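Local coordinates for secreted protein ASP-2 (Necator americanus, PDB 1U53), which has no firmly established biochemical activity but is a secreted pathogenesis-related-1 (CAP family) protein of a human hookworm and a vaccine antigen against hookworm infection, at residues S29-G34 / G42-A47; K81-N86 / V160-P165. One frame throughout, in Å; residues are numbered along the deposited sequence.

Contact 1 (S29-G34 / G42-A47)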
loop_
_atom_site.group_PDB
_atom_site.type_symbol
_atom_site.label_atom_id
_atom_site.label_comp_id
_atom_site.label_asym_id
_atom_site.label_seq_id
_atom_site.Cartn_x
_atom_site.Cartn_y
_atom_site.Cartn_z
ATOM N N SER A 29 3.941 -10.114 0.100
ATOM C CA SER A 29 4.546 -11.446 0.091
ATOM C C SER A 29 3.692 -12.404 -0.732
ATOM O O SER A 29 4.210 -13.136 -1.574
ATOM C CB SER A 29 4.747 -11.992 1.536
ATOM O OG SER A 29 5.021 -13.407 1.542
ATOM N N SER A 30 2.382 -12.382 -0.517
ATOM C CA SER A 30 1.494 -13.221 -1.359
ATOM C C SER A 30 1.700 -12.990 -2.850
ATOM O O SER A 30 1.773 -13.931 -3.618
ATOM C CB SER A 30 0.021 -13.019 -1.011
ATOM O OG SER A 30 -0.552 -11.826 -1.539
ATOM N N VAL A 31 1.773 -11.732 -3.273
ATOM C CA VAL A 31 1.999 -11.446 -4.682
ATOM C C VAL A 31 3.366 -12.009 -5.099
ATOM O O VAL A 31 3.475 -12.699 -6.113
ATOM C CB VAL A 31 1.942 -9.915 -4.942
ATOM C CG1 VAL A 31 2.501 -9.577 -6.341
ATOM C CG2 VAL A 31 0.534 -9.433 -4.706
ATOM N N ALA A 32 4.410 -11.702 -4.342
ATOM C CA ALA A 32 5.774 -12.103 -4.701
ATOM C C ALA A 32 5.924 -13.616 -4.841
ATOM O O ALA A 32 6.655 -14.107 -5.725
ATOM C CB ALA A 32 6.783 -11.513 -3.695
ATOM N N LEU A 33 5.213 -14.383 -4.028
ATOM C CA LEU A 33 5.333 -15.836 -4.052
ATOM C C LEU A 33 4.466 -16.489 -5.117
ATOM O O LEU A 33 4.442 -17.743 -5.259
ATOM C CB LEU A 33 4.881 -16.350 -2.674
ATOM C CG LEU A 33 5.778 -16.005 -1.487
ATOM C CD1 LEU A 33 5.144 -16.437 -0.157
ATOM C CD2 LEU A 33 7.129 -16.687 -1.638
ATOM N N GLY A 34 3.708 -15.668 -5.852
ATOM C CA GLY A 34 2.822 -16.167 -6.897
ATOM C C GLY A 34 1.477 -16.672 -6.443
ATOM O O GLY A 34 0.850 -17.466 -7.147
ATOM N N GLY A 42 -5.392 -16.467 -13.985
ATOM C CA GLY A 42 -4.246 -16.974 -13.238
ATOM C C GLY A 42 -3.960 -16.107 -12.025
ATOM O O GLY A 42 -4.878 -15.429 -11.482
ATOM N N ASN A 43 -2.711 -16.175 -11.583
ATOM C CA ASN A 43 -2.268 -15.345 -10.479
ATOM C C ASN A 43 -1.354 -14.223 -10.937
ATOM O O ASN A 43 -0.773 -14.272 -12.033
ATOM C CB ASN A 43 -1.515 -16.228 -9.467
ATOM C CG ASN A 43 -2.443 -17.176 -8.713
ATOM O OD1 ASN A 43 -3.657 -17.198 -8.953
ATOM N ND2 ASN A 43 -1.863 -18.003 -7.816
ATOM N N ALA A 44 -1.133 -13.241 -10.079
ATOM C CA ALA A 44 -0.098 -12.239 -10.396
ATOM C C ALA A 44 1.269 -12.928 -10.529
ATOM O O ALA A 44 1.540 -13.961 -9.891
ATOM C CB ALA A 44 -0.085 -11.142 -9.307
ATOM N N PRO A 45 2.131 -12.405 -11.407
ATOM C CA PRO A 45 3.444 -13.058 -11.489
ATOM C C PRO A 45 4.313 -12.965 -10.255
ATOM O O PRO A 45 4.244 -11.981 -9.526
ATOM C CB PRO A 45 4.168 -12.311 -12.624
ATOM C CG PRO A 45 3.339 -11.143 -12.958
ATOM C CD PRO A 45 1.955 -11.323 -12.388
ATOM N N LYS A 46 5.208 -13.941 -10.105
ATOM C CA LYS A 46 6.162 -13.905 -8.991
ATOM C C LYS A 46 7.104 -12.736 -9.169
ATOM O O LYS A 46 7.411 -12.323 -10.305
ATOM C CB LYS A 46 6.969 -15.206 -8.878
ATOM C CG LYS A 46 6.061 -16.406 -8.593
ATOM C CD LYS A 46 6.844 -17.742 -8.648
ATOM C CE LYS A 46 5.881 -18.907 -8.348
ATOM N NZ LYS A 46 6.577 -20.217 -8.383
ATOM N N ALA A 47 7.578 -12.228 -8.034
ATOM C CA ALA A 47 8.386 -11.006 -7.994
ATOM C C ALA A 47 9.777 -11.421 -7.580
ATOM O O ALA A 47 9.922 -12.120 -6.554
ATOM C CB ALA A 47 7.817 -10.018 -6.982
HETATM O O HOH W 1 1.042 -13.690 -6.995
#

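Contact 2 (K81-N86 / V160-P165)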
loop_
_atom_site.group_PDB
_atom_site.type_symbol
_atom_site.label_atom_id
_atom_site.label_comp_id
_atom_site.label_asym_id
_atom_site.label_seq_id
_atom_site.Cartn_x
_atom_site.Cartn_y
_atom_site.Cartn_z
ATOM N N LYS A 81 5.739 15.485 -0.160
ATOM C CA LYS A 81 6.849 15.445 -1.092
ATOM C C LYS A 81 7.506 14.089 -1.176
ATOM O O LYS A 81 7.918 13.519 -0.177
ATOM C CB LYS A 81 7.897 16.489 -0.719
ATOM C CG LYS A 81 7.390 17.884 -0.945
ATOM C CD LYS A 81 8.381 18.916 -0.488
ATOM C CE LYS A 81 7.967 19.474 0.875
ATOM N NZ LYS A 81 8.370 18.634 2.038
ATOM N N GLY A 82 7.621 13.606 -2.391
ATOM C CA GLY A 82 8.332 12.364 -2.638
ATOM C C GLY A 82 7.516 11.125 -2.285
ATOM O O GLY A 82 8.091 10.017 -2.225
ATOM N N LEU A 83 6.219 11.303 -2.039
ATOM C CA LEU A 83 5.379 10.178 -1.538
ATOM C C LEU A 83 4.179 9.862 -2.396
ATOM O O LEU A 83 3.578 10.769 -3.000
ATOM C CB LEU A 83 4.849 10.488 -0.140
ATOM C CG LEU A 83 5.947 10.739 0.871
ATOM C CD1 LEU A 83 5.296 11.252 2.169
ATOM C CD2 LEU A 83 6.763 9.474 1.139
ATOM N N GLY A 84 3.782 8.570 -2.419
ATOM C CA GLY A 84 2.532 8.157 -3.070
ATOM C C GLY A 84 1.428 8.160 -2.011
ATOM O O GLY A 84 1.672 8.457 -0.820
ATOM N N GLU A 85 0.202 7.837 -2.428
ATOM C CA GLU A 85 -0.899 7.976 -1.485
ATOM C C GLU A 85 -2.094 7.124 -1.923
ATOM O O GLU A 85 -2.471 7.124 -3.135
ATOM C CB GLU A 85 -1.353 9.423 -1.450
ATOM C CG GLU A 85 -2.509 9.709 -0.424
ATOM C CD GLU A 85 -2.840 11.190 -0.455
ATOM O OE1 GLU A 85 -3.446 11.645 -1.464
ATOM O OE2 GLU A 85 -2.396 11.917 0.469
ATOM N N ASN A 86 -2.698 6.426 -0.951
ATOM C CA ASN A 86 -3.985 5.710 -1.175
ATOM C C ASN A 86 -4.963 6.246 -0.168
ATOM O O ASN A 86 -4.611 6.479 0.981
ATOM C CB ASN A 86 -3.833 4.223 -0.874
ATOM C CG ASN A 86 -3.226 3.457 -2.037
ATOM O OD1 ASN A 86 -3.378 3.898 -3.189
ATOM N ND2 ASN A 86 -2.651 2.277 -1.774
ATOM N N VAL A 160 -5.960 7.423 5.273
ATOM C CA VAL A 160 -4.969 7.802 4.289
ATOM C C VAL A 160 -3.691 7.059 4.598
ATOM O O VAL A 160 -3.201 7.112 5.716
ATOM C CB VAL A 160 -4.701 9.328 4.406
ATOM C CG1 VAL A 160 -3.616 9.801 3.408
ATOM C CG2 VAL A 160 -5.964 10.108 4.126
ATOM N N CYS A 161 -3.118 6.371 3.598
ATOM C CA CYS A 161 -1.739 5.867 3.717
ATOM C C CYS A 161 -0.828 6.585 2.721
ATOM O O CYS A 161 -1.257 6.873 1.599
ATOM C CB CYS A 161 -1.665 4.381 3.374
ATOM S SG CYS A 161 -2.278 3.327 4.719
ATOM N N GLN A 162 0.394 6.904 3.127
ATOM C CA GLN A 162 1.350 7.427 2.144
ATOM C C GLN A 162 2.545 6.474 2.060
ATOM O O GLN A 162 2.765 5.673 2.951
ATOM C CB GLN A 162 1.753 8.888 2.437
ATOM C CG GLN A 162 0.588 9.814 2.096
ATOM C CD GLN A 162 0.743 11.265 2.561
ATOM O OE1 GLN A 162 1.774 11.623 3.120
ATOM N NE2 GLN A 162 -0.283 12.110 2.299
ATOM N N TYR A 163 3.320 6.614 0.978
ATOM C CA TYR A 163 4.221 5.558 0.491
ATOM C C TYR A 163 5.513 6.201 -0.019
ATOM O O TYR A 163 5.457 7.066 -0.938
ATOM C CB TYR A 163 3.527 4.886 -0.706
ATOM C CG TYR A 163 2.315 4.092 -0.289
ATOM C CD1 TYR A 163 2.433 2.744 0.036
ATOM C CD2 TYR A 163 1.048 4.673 -0.271
ATOM C CE1 TYR A 163 1.283 2.011 0.438
ATOM C CE2 TYR A 163 -0.112 3.937 0.120
ATOM C CZ TYR A 163 0.013 2.624 0.421
ATOM O OH TYR A 163 -1.123 1.955 0.828
ATOM N N GLY A 164 6.649 5.794 0.559
ATOM C CA GLY A 164 8.012 6.317 0.191
ATOM C C GLY A 164 8.883 5.235 -0.389
ATOM O O GLY A 164 9.047 4.243 0.274
ATOM N N PRO A 165 9.774 5.606 -1.327
ATOM C CA PRO A 165 9.436 6.461 -2.454
ATOM C C PRO A 165 8.109 6.218 -3.108
ATOM O O PRO A 165 7.583 5.103 -3.045
ATOM C CB PRO A 165 10.575 6.291 -3.454
ATOM C CG PRO A 165 11.505 5.350 -2.885
ATOM C CD PRO A 165 11.006 4.822 -1.552
#

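Contact 1 (S29-G34 / G42-A47)
The flat amide of N43 meets the carbonyl of G34 almost in its own plane: ND2 donates to G34 O at 2.8 Å, with that oxygen 9° out of the amide plane. The donor is tilted modestly from the carbonyl plane of G34. A second flat group, the peptide carbonyl of A32, receives A47 N in its plane, on a lone pair of A32 O, at 3.1 Å. This joins the last turn of helix 14-32 to a returning loop in which A44, P45 and K46 adopt polyproline-II-like backbone angles. The helix closes in a Schellman motif. G34 suits its end because it tolerates the positive phi, and having no side chain it lets K46 CG lie 3.7 Å from G34 CA. With CG anti to its carbonyl carbon (chi1 -62°), K46 runs extended past the turn, CE coming 3.6 Å from L33 O. Small residues bring the backbones close: A32 CB and A47 CB touch at 3.8 Å, while A44 CB meets V31 CG1 where Y135 also packs. V31 O accepts G34 N; a water lies in hydrogen-bonding range of V31 O and A44 O, with more acceptors around it than protons to give. A loop amide thus serves A32 O at the helix end, N43 ties down the residue beyond it, and polar bonds and small apolar contacts together hold the loop there.

Contact 2 (K81-N86 / V160-P165)
This is an antiparallel strand pairing in the mixed sheet of the CAP domain, joining the outermost strand 84-90 to strand 157-164 beside it. G84 and N86 form hydrogen-bonded pairs with Y163 and C161, and E85 and Q162 make the non-hydrogen-bonded pair between them. G84 N reaches Y163 O at 2.7 Å, whereas the return bond from Y163 N to G84 O is weak; N86 and C161 bond both ways. On one face E85 and Q162 lie side by side. E85 CG is anti to the backbone N (chi1 -178°), and the extended chain carries OE2 to Q162 NE2 at 2.8 Å; the amide arrives on the anti side, the two planes 35° apart. S75 OG and N66 ND2 also bond to OE2, and V160 CG1 crosses the glutamate obliquely, 3.8 Å from E85 OE2. The other face holds Y163, whose ring has G84 O at its edge, in plane; glycine presents no side chain here. The N86 and Y163 side chains cross at about a right angle, amide and ring planes 70° apart, and ND2 donates to Y163 OH at 3.0 Å while also bonding H134 O; the hydroxyl is bonded to H24 too. C161 is tied by its disulfide to C148 on the neighbouring strand 145-152. G84, E85 and N86 form the family's GEN motif, its buried polar ends well satisfied: three partners grip E85 OE2 and two N86 ND2.

In the fold
Both contacts belong to the CAP fold, on opposite sides of the chain's centre, with their centres about 23 Å apart and no touch between them. Contact 2 is core: it joins strands brought together across more than seventy residues of sequence, pairs them by regular backbone bonds, and buries carboxylate, amide and phenol groups that bond to one another and to surrounding helices and loops. Contact 1 is peripheral and local, a helix end and the loop that follows it, with fewer direct bonds and a water between the two. They share no strand or helix directly, yet helix 14-32, which ends in contact 1, also carries H24, a partner of Y163 in contact 2. Helix 133-138 likewise borders both.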